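Local coordinates for conserved lipoprotein, putative (Clostridium novyi, PDB 4L1N) that is of unknown function but, as a putative lipoprotein of the DUF4652 family, is probably tethered to the membrane by a lipid at its N-terminus, at residues V142-L148 with Q170-A174; G92-I96 with Q116-P120. One frame throughout, in Å; residues are numbered along the deposited sequence.

Contact 1: V142-L148 with Q170-A174; sequences VSQGGIL and QVVYA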
ATOM      1  N   VAL A 142       5.095 -16.463  -1.151  1.00 78.68           N
ATOM      2  CA  VAL A 142       6.204 -15.885  -0.406  1.00 75.74           C
ATOM      3  C   VAL A 142       6.078 -14.341  -0.313  1.00 76.07           C
ATOM      4  O   VAL A 142       6.505 -13.732   0.680  1.00 76.26           O
ATOM      5  CB  VAL A 142       7.506 -16.352  -1.096  1.00 80.32           C
ATOM      6  CG1 VAL A 142       8.667 -15.365  -0.895  1.00 78.89           C
ATOM      7  CG2 VAL A 142       7.869 -17.764  -0.641  1.00 80.43           C
ATOM      8  N   SER A 143       5.434 -13.749  -1.318  1.00 69.31           N
ATOM      9  CA  SER A 143       5.165 -12.333  -1.551  1.00 66.52           C
ATOM     10  C   SER A 143       4.135 -11.699  -0.557  1.00 65.00           C
ATOM     11  O   SER A 143       3.121 -11.140  -0.972  1.00 66.42           O
ATOM     12  CB  SER A 143       4.649 -12.187  -2.976  1.00 72.91           C
ATOM     13  OG  SER A 143       3.505 -13.006  -3.176  1.00 83.25           O
ATOM     14  N   GLN A 144       4.429 -11.730   0.732  1.00 57.31           N
ATOM     15  CA  GLN A 144       3.555 -11.174   1.782  1.00 55.16           C
ATOM     16  C   GLN A 144       3.787  -9.676   1.991  1.00 53.05           C
ATOM     17  O   GLN A 144       2.905  -8.975   2.505  1.00 52.71           O
ATOM     18  CB  GLN A 144       3.762 -11.903   3.123  1.00 55.50           C
ATOM     19  CG  GLN A 144       3.648 -13.404   3.052  1.00 65.54           C
ATOM     20  CD  GLN A 144       3.786 -14.057   4.410  1.00101.50           C
ATOM     21  OE1 GLN A 144       3.645 -13.420   5.478  1.00 91.18           O
ATOM     22  NE2 GLN A 144       4.038 -15.368   4.395  1.00106.98           N
ATOM     23  N   GLY A 145       4.981  -9.217   1.638  1.00 44.68           N
ATOM     24  CA  GLY A 145       5.364  -7.823   1.764  1.00 42.08           C
ATOM     25  C   GLY A 145       6.374  -7.395   0.741  1.00 43.46           C
ATOM     26  O   GLY A 145       6.658  -8.135  -0.197  1.00 42.55           O
ATOM     27  N   GLY A 146       6.919  -6.198   0.930  1.00 41.03           N
ATOM     28  CA  GLY A 146       7.909  -5.652   0.014  1.00 40.72           C
ATOM     29  C   GLY A 146       8.473  -4.334   0.466  1.00 45.72           C
ATOM     30  O   GLY A 146       9.096  -4.247   1.529  1.00 45.63           O
ATOM     31  N   ILE A 147       8.274  -3.295  -0.357  1.00 43.14           N
ATOM     32  CA  ILE A 147       8.803  -1.956  -0.074  1.00 41.18           C
ATOM     33  C   ILE A 147       7.664  -1.065   0.380  1.00 42.79           C
ATOM     34  O   ILE A 147       6.568  -1.139  -0.187  1.00 42.69           O
ATOM     35  CB  ILE A 147       9.558  -1.387  -1.312  1.00 44.50           C
ATOM     36  CG1 ILE A 147      10.663  -2.364  -1.789  1.00 44.40           C
ATOM     37  CG2 ILE A 147      10.152  -0.020  -1.019  1.00 45.92           C
ATOM     38  CD1 ILE A 147      11.066  -2.267  -3.238  1.00 46.27           C
ATOM     39  N   LEU A 148       7.930  -0.223   1.404  1.00 37.28           N
ATOM     40  CA  LEU A 148       6.997   0.773   1.943  1.00 37.45           C
ATOM     41  C   LEU A 148       7.269   2.105   1.250  1.00 45.26           C
ATOM     42  O   LEU A 148       8.431   2.539   1.131  1.00 45.36           O
ATOM     43  CB  LEU A 148       7.156   0.880   3.477  1.00 37.00           C
ATOM     44  CG  LEU A 148       6.205   1.758   4.293  1.00 41.24           C
ATOM     45  CD1 LEU A 148       4.852   1.133   4.414  1.00 42.05           C
ATOM     46  CD2 LEU A 148       6.705   1.880   5.722  1.00 39.22           C
ATOM     47  N   GLN A 170      11.083  -8.455   3.873  1.00 37.49           N
ATOM     48  CA  GLN A 170       9.917  -7.779   3.312  1.00 35.06           C
ATOM     49  C   GLN A 170       9.150  -6.958   4.329  1.00 37.59           C
ATOM     50  O   GLN A 170       8.710  -7.527   5.310  1.00 37.62           O
ATOM     51  CB  GLN A 170       8.941  -8.831   2.757  1.00 36.20           C
ATOM     52  CG  GLN A 170       9.498  -9.735   1.684  1.00 37.58           C
ATOM     53  CD  GLN A 170       8.536 -10.809   1.238  1.00 52.62           C
ATOM     54  OE1 GLN A 170       7.366 -10.867   1.634  1.00 45.02           O
ATOM     55  NE2 GLN A 170       9.009 -11.683   0.370  1.00 49.08           N
ATOM     56  N   VAL A 171       8.861  -5.668   4.041  1.00 33.68           N
ATOM     57  CA  VAL A 171       7.980  -4.842   4.878  1.00 33.28           C
ATOM     58  C   VAL A 171       6.561  -5.401   4.689  1.00 40.84           C
ATOM     59  O   VAL A 171       6.131  -5.538   3.548  1.00 42.07           O
ATOM     60  CB  VAL A 171       8.081  -3.343   4.532  1.00 36.72           C
ATOM     61  CG1 VAL A 171       7.074  -2.519   5.327  1.00 36.71           C
ATOM     62  CG2 VAL A 171       9.505  -2.814   4.739  1.00 36.06           C
ATOM     63  N   VAL A 172       5.897  -5.842   5.773  1.00 37.85           N
ATOM     64  CA  VAL A 172       4.565  -6.460   5.676  1.00 38.29           C
ATOM     65  C   VAL A 172       3.474  -5.431   5.985  1.00 46.12           C
ATOM     66  O   VAL A 172       2.403  -5.507   5.376  1.00 49.75           O
ATOM     67  CB  VAL A 172       4.362  -7.779   6.497  1.00 41.46           C
ATOM     68  CG1 VAL A 172       5.154  -8.932   5.906  1.00 40.65           C
ATOM     69  CG2 VAL A 172       4.690  -7.614   7.971  1.00 40.66           C
ATOM     70  N   TYR A 173       3.736  -4.476   6.901  1.00 42.20           N
ATOM     71  CA  TYR A 173       2.817  -3.388   7.266  1.00 43.17           C
ATOM     72  C   TYR A 173       3.541  -2.296   8.075  1.00 47.00           C
ATOM     73  O   TYR A 173       4.721  -2.443   8.369  1.00 47.14           O
ATOM     74  CB  TYR A 173       1.581  -3.915   8.029  1.00 45.98           C
ATOM     75  CG  TYR A 173       1.863  -4.572   9.358  1.00 48.60           C
ATOM     76  CD1 TYR A 173       1.872  -3.830  10.536  1.00 51.24           C
ATOM     77  CD2 TYR A 173       2.012  -5.955   9.458  1.00 49.60           C
ATOM     78  CE1 TYR A 173       2.080  -4.438  11.779  1.00 51.16           C
ATOM     79  CE2 TYR A 173       2.264  -6.570  10.690  1.00 50.48           C
ATOM     80  CZ  TYR A 173       2.252  -5.812  11.855  1.00 58.33           C
ATOM     81  OH  TYR A 173       2.445  -6.403  13.087  1.00 61.83           O
ATOM     82  N   ALA A 174       2.829  -1.199   8.423  1.00 43.74           N
ATOM     83  CA  ALA A 174       3.322  -0.066   9.203  1.00 43.15           C
ATOM     84  C   ALA A 174       2.185   0.650   9.929  1.00 52.17           C
ATOM     85  O   ALA A 174       1.027   0.664   9.479  1.00 53.84           O
ATOM     86  CB  ALA A 174       4.071   0.917   8.321  1.00 43.30           C
TER

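Contact 2: G92-I96 with Q116-P120; sequences GVGKI and QKNTP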
ATOM      1  N   GLY A  92      -3.307 -11.643  -7.551  1.00 66.85           N
ATOM      2  CA  GLY A  92      -3.694 -10.632  -8.526  1.00 66.72           C
ATOM      3  C   GLY A  92      -3.178  -9.250  -8.205  1.00 67.15           C
ATOM      4  O   GLY A  92      -2.590  -9.042  -7.139  1.00 65.65           O
ATOM      5  N   VAL A  93      -3.376  -8.303  -9.153  1.00 61.07           N
ATOM      6  CA  VAL A  93      -2.986  -6.903  -9.028  1.00 57.46           C
ATOM      7  C   VAL A  93      -4.179  -6.144  -8.459  1.00 62.72           C
ATOM      8  O   VAL A  93      -5.203  -6.007  -9.132  1.00 65.80           O
ATOM      9  CB  VAL A  93      -2.474  -6.292 -10.366  1.00 60.26           C
ATOM     10  CG1 VAL A  93      -2.278  -4.784 -10.257  1.00 58.34           C
ATOM     11  CG2 VAL A  93      -1.186  -6.959 -10.834  1.00 59.72           C
ATOM     12  N   GLY A  94      -4.055  -5.714  -7.210  1.00 57.48           N
ATOM     13  CA  GLY A  94      -5.068  -4.920  -6.533  1.00 57.59           C
ATOM     14  C   GLY A  94      -4.971  -3.469  -6.958  1.00 62.79           C
ATOM     15  O   GLY A  94      -3.947  -3.044  -7.506  1.00 62.53           O
ATOM     16  N   LYS A  95      -6.049  -2.705  -6.746  1.00 59.24           N
ATOM     17  CA  LYS A  95      -6.123  -1.275  -7.056  1.00 57.88           C
ATOM     18  C   LYS A  95      -6.427  -0.490  -5.769  1.00 60.64           C
ATOM     19  O   LYS A  95      -7.275  -0.934  -4.996  1.00 62.57           O
ATOM     20  CB  LYS A  95      -7.219  -0.999  -8.100  1.00 62.18           C
ATOM     21  CG  LYS A  95      -7.215  -1.845  -9.373  1.00 71.28           C
ATOM     22  CD  LYS A  95      -8.659  -2.110  -9.822  1.00 77.03           C
ATOM     23  CE  LYS A  95      -8.895  -1.980 -11.315  1.00 92.66           C
ATOM     24  NZ  LYS A  95     -10.341  -1.749 -11.647  1.00 95.63           N
ATOM     25  N   ILE A  96      -5.763   0.659  -5.526  1.00 53.93           N
ATOM     26  CA  ILE A  96      -6.083   1.489  -4.354  1.00 52.74           C
ATOM     27  C   ILE A  96      -7.294   2.362  -4.718  1.00 59.38           C
ATOM     28  O   ILE A  96      -7.204   3.211  -5.612  1.00 60.27           O
ATOM     29  CB  ILE A  96      -4.897   2.352  -3.823  1.00 53.96           C
ATOM     30  CG1 ILE A  96      -3.650   1.509  -3.499  1.00 51.76           C
ATOM     31  CG2 ILE A  96      -5.336   3.166  -2.596  1.00 55.14           C
ATOM     32  CD1 ILE A  96      -2.379   2.328  -3.447  1.00 54.58           C
ATOM     33  N   GLN A 116       1.667  -7.506 -15.236  1.00 77.98           N
ATOM     34  CA  GLN A 116       0.877  -7.599 -14.001  1.00 74.83           C
ATOM     35  C   GLN A 116       1.678  -8.339 -12.913  1.00 74.70           C
ATOM     36  O   GLN A 116       1.210  -9.374 -12.417  1.00 74.99           O
ATOM     37  CB  GLN A 116      -0.450  -8.338 -14.298  1.00 78.35           C
ATOM     38  CG  GLN A 116      -1.405  -7.611 -15.258  1.00 87.71           C
ATOM     39  CD  GLN A 116      -2.344  -6.676 -14.532  1.00 98.87           C
ATOM     40  OE1 GLN A 116      -2.119  -5.455 -14.462  1.00 89.98           O
ATOM     41  NE2 GLN A 116      -3.423  -7.231 -13.979  1.00 88.31           N
ATOM     42  N   LYS A 117       2.883  -7.820 -12.529  1.00 66.81           N
ATOM     43  CA  LYS A 117       3.715  -8.528 -11.558  1.00 63.96           C
ATOM     44  C   LYS A 117       3.623  -8.005 -10.112  1.00 65.04           C
ATOM     45  O   LYS A 117       3.788  -8.812  -9.197  1.00 64.11           O
ATOM     46  CB  LYS A 117       5.190  -8.603 -12.007  1.00 66.54           C
ATOM     47  CG  LYS A 117       6.003  -7.305 -11.995  1.00 86.74           C
ATOM     48  CD  LYS A 117       7.469  -7.554 -11.583  1.00 98.32           C
ATOM     49  CE  LYS A 117       8.381  -7.937 -12.732  1.00111.81           C
ATOM     50  NZ  LYS A 117       9.683  -8.474 -12.249  1.00119.89           N
ATOM     51  N   ASN A 118       3.406  -6.687  -9.898  1.00 59.87           N
ATOM     52  CA  ASN A 118       3.361  -6.097  -8.550  1.00 55.97           C
ATOM     53  C   ASN A 118       2.001  -5.554  -8.191  1.00 58.36           C
ATOM     54  O   ASN A 118       1.180  -5.284  -9.074  1.00 59.85           O
ATOM     55  CB  ASN A 118       4.407  -5.015  -8.389  1.00 52.28           C
ATOM     56  CG  ASN A 118       5.775  -5.596  -8.210  1.00 65.84           C
ATOM     57  OD1 ASN A 118       5.992  -6.487  -7.391  1.00 65.81           O
ATOM     58  ND2 ASN A 118       6.718  -5.143  -9.002  1.00 55.12           N
ATOM     59  N   THR A 119       1.765  -5.380  -6.880  1.00 51.63           N
ATOM     60  CA  THR A 119       0.470  -4.945  -6.369  1.00 50.85           C
ATOM     61  C   THR A 119       0.529  -4.145  -5.059  1.00 53.30           C
ATOM     62  O   THR A 119       1.381  -4.449  -4.221  1.00 52.32           O
ATOM     63  CB  THR A 119      -0.362  -6.225  -6.098  1.00 54.07           C
ATOM     64  OG1 THR A 119      -1.673  -5.864  -5.713  1.00 55.10           O
ATOM     65  CG2 THR A 119       0.241  -7.126  -5.004  1.00 48.37           C
ATOM     66  N   PRO A 120      -0.414  -3.200  -4.780  1.00 49.03           N
ATOM     67  CA  PRO A 120      -0.491  -2.668  -3.411  1.00 47.09           C
ATOM     68  C   PRO A 120      -0.910  -3.843  -2.515  1.00 50.95           C
ATOM     69  O   PRO A 120      -1.831  -4.575  -2.891  1.00 52.95           O
ATOM     70  CB  PRO A 120      -1.574  -1.584  -3.496  1.00 49.26           C
ATOM     71  CG  PRO A 120      -2.333  -1.871  -4.678  1.00 55.38           C
ATOM     72  CD  PRO A 120      -1.519  -2.691  -5.616  1.00 51.40           C
TER

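Contact 1: V142-L148 with Q170-A174
G146 pairs with V171 in a single antiparallel bridge of the hydrogen-bonded kind, its N donating to V171 O over 2.8 Å and its O accepting from V171 N over 2.9 Å. Just before this bridge the chain bends through an inverse gamma turn centred on S143, and the Q170 side chain fastens that turn. The glutamine is extended beyond CG (chi2 176°), which carries its amide past the G145 carbonyl to the peptides of the turn. Its OE1 accepts from G145 N at 2.9 Å and, weakly, from Q144 N. On the other arm of the amide, NE2 donates to V142 O at 3.3 Å, with the acceptor close to the amide plane but the donor well above the carbonyl plane. V142 O also takes the Q144 N-H of the turn, and these two donors come from opposite faces of its plane. Together the backbone bridge and the glutamine join the approach to strand 147-152, in the large antiparallel sheet, to strand 169-177, an edge strand of the C-terminal three-stranded sheet. Further along, the join turns apolar: V171 CG1 meets L148 CB at 3.9 Å, with V134 of strand 130-137 touching both residues. Both methyls of L148 meet the A174 methyl from the same side, the nearer, CD2, lying 3.8 Å from A174 CB. M132 adds to the packing on A174.

Contact 2: G92-I96 with Q116-P120
V93 and T119 mark the closest backbone approach, their CA atoms 4.8 Å apart, and their side chains make quite different uses of the opposing segment. V93 slots between the main chain of 116-120 and the amide of Q116: CG2 lies 3.4 Å from N118 O, and CG1 also borders that oxygen. The Q116 chain bends sharply at chi2 (-89°), which brings its flat amide back across V93, so that CG2 sits over the amide face, 3.9 Å from Q116 CD, rather than at its edge. N118 O is not left to apolar neighbours, since it accepts a hydrogen bond from Q113 NE2.

T119 instead points at the opposing backbone. With OG1 anti to the backbone N (chi1 -175°), the hydroxyl faces G94 N and accepts its N-H at 2.8 Å in a nearly straight bond (164°). The same hydroxyl donates to P120 O at 3.1 Å, from above that carbonyl's plane, so its orientation is fixed by one bond in and one out. This side-chain bridge links the loop entering strand 95-100 to the start of 118-125, an edge strand of the same antiparallel sheet; five strands separate the two in sheet order, and the sheet must therefore curl round for them to meet. Beyond T119 the proline ring sets CD against G94 O, 3.1 Å away, while its CB packs obliquely against I96 CG1 at 3.7 Å. V133 of strand 130-137 touches both I96 and P120 and extends this buried apolar patch.

Overall arrangement
The centres of contacts 1 and 2 lie 13 Å apart, and their nearest atoms come within about 6 Å without touching. Strand 130-137 is the element between them: in the large antiparallel sheet it is flanked by 147-152, which serves contact 1, and by 118-125, which serves contact 2. Its V134 packs into contact 1 and its V133 into contact 2, while R137 touches S143 and makes a weak hydrogen bond to N118. Contact 2 draws together distant strands of the large sheet, whereas contact 1 couples that sheet to the smaller C-terminal one. This all-beta architecture is consistent with the family's placement among beta-propeller relatives.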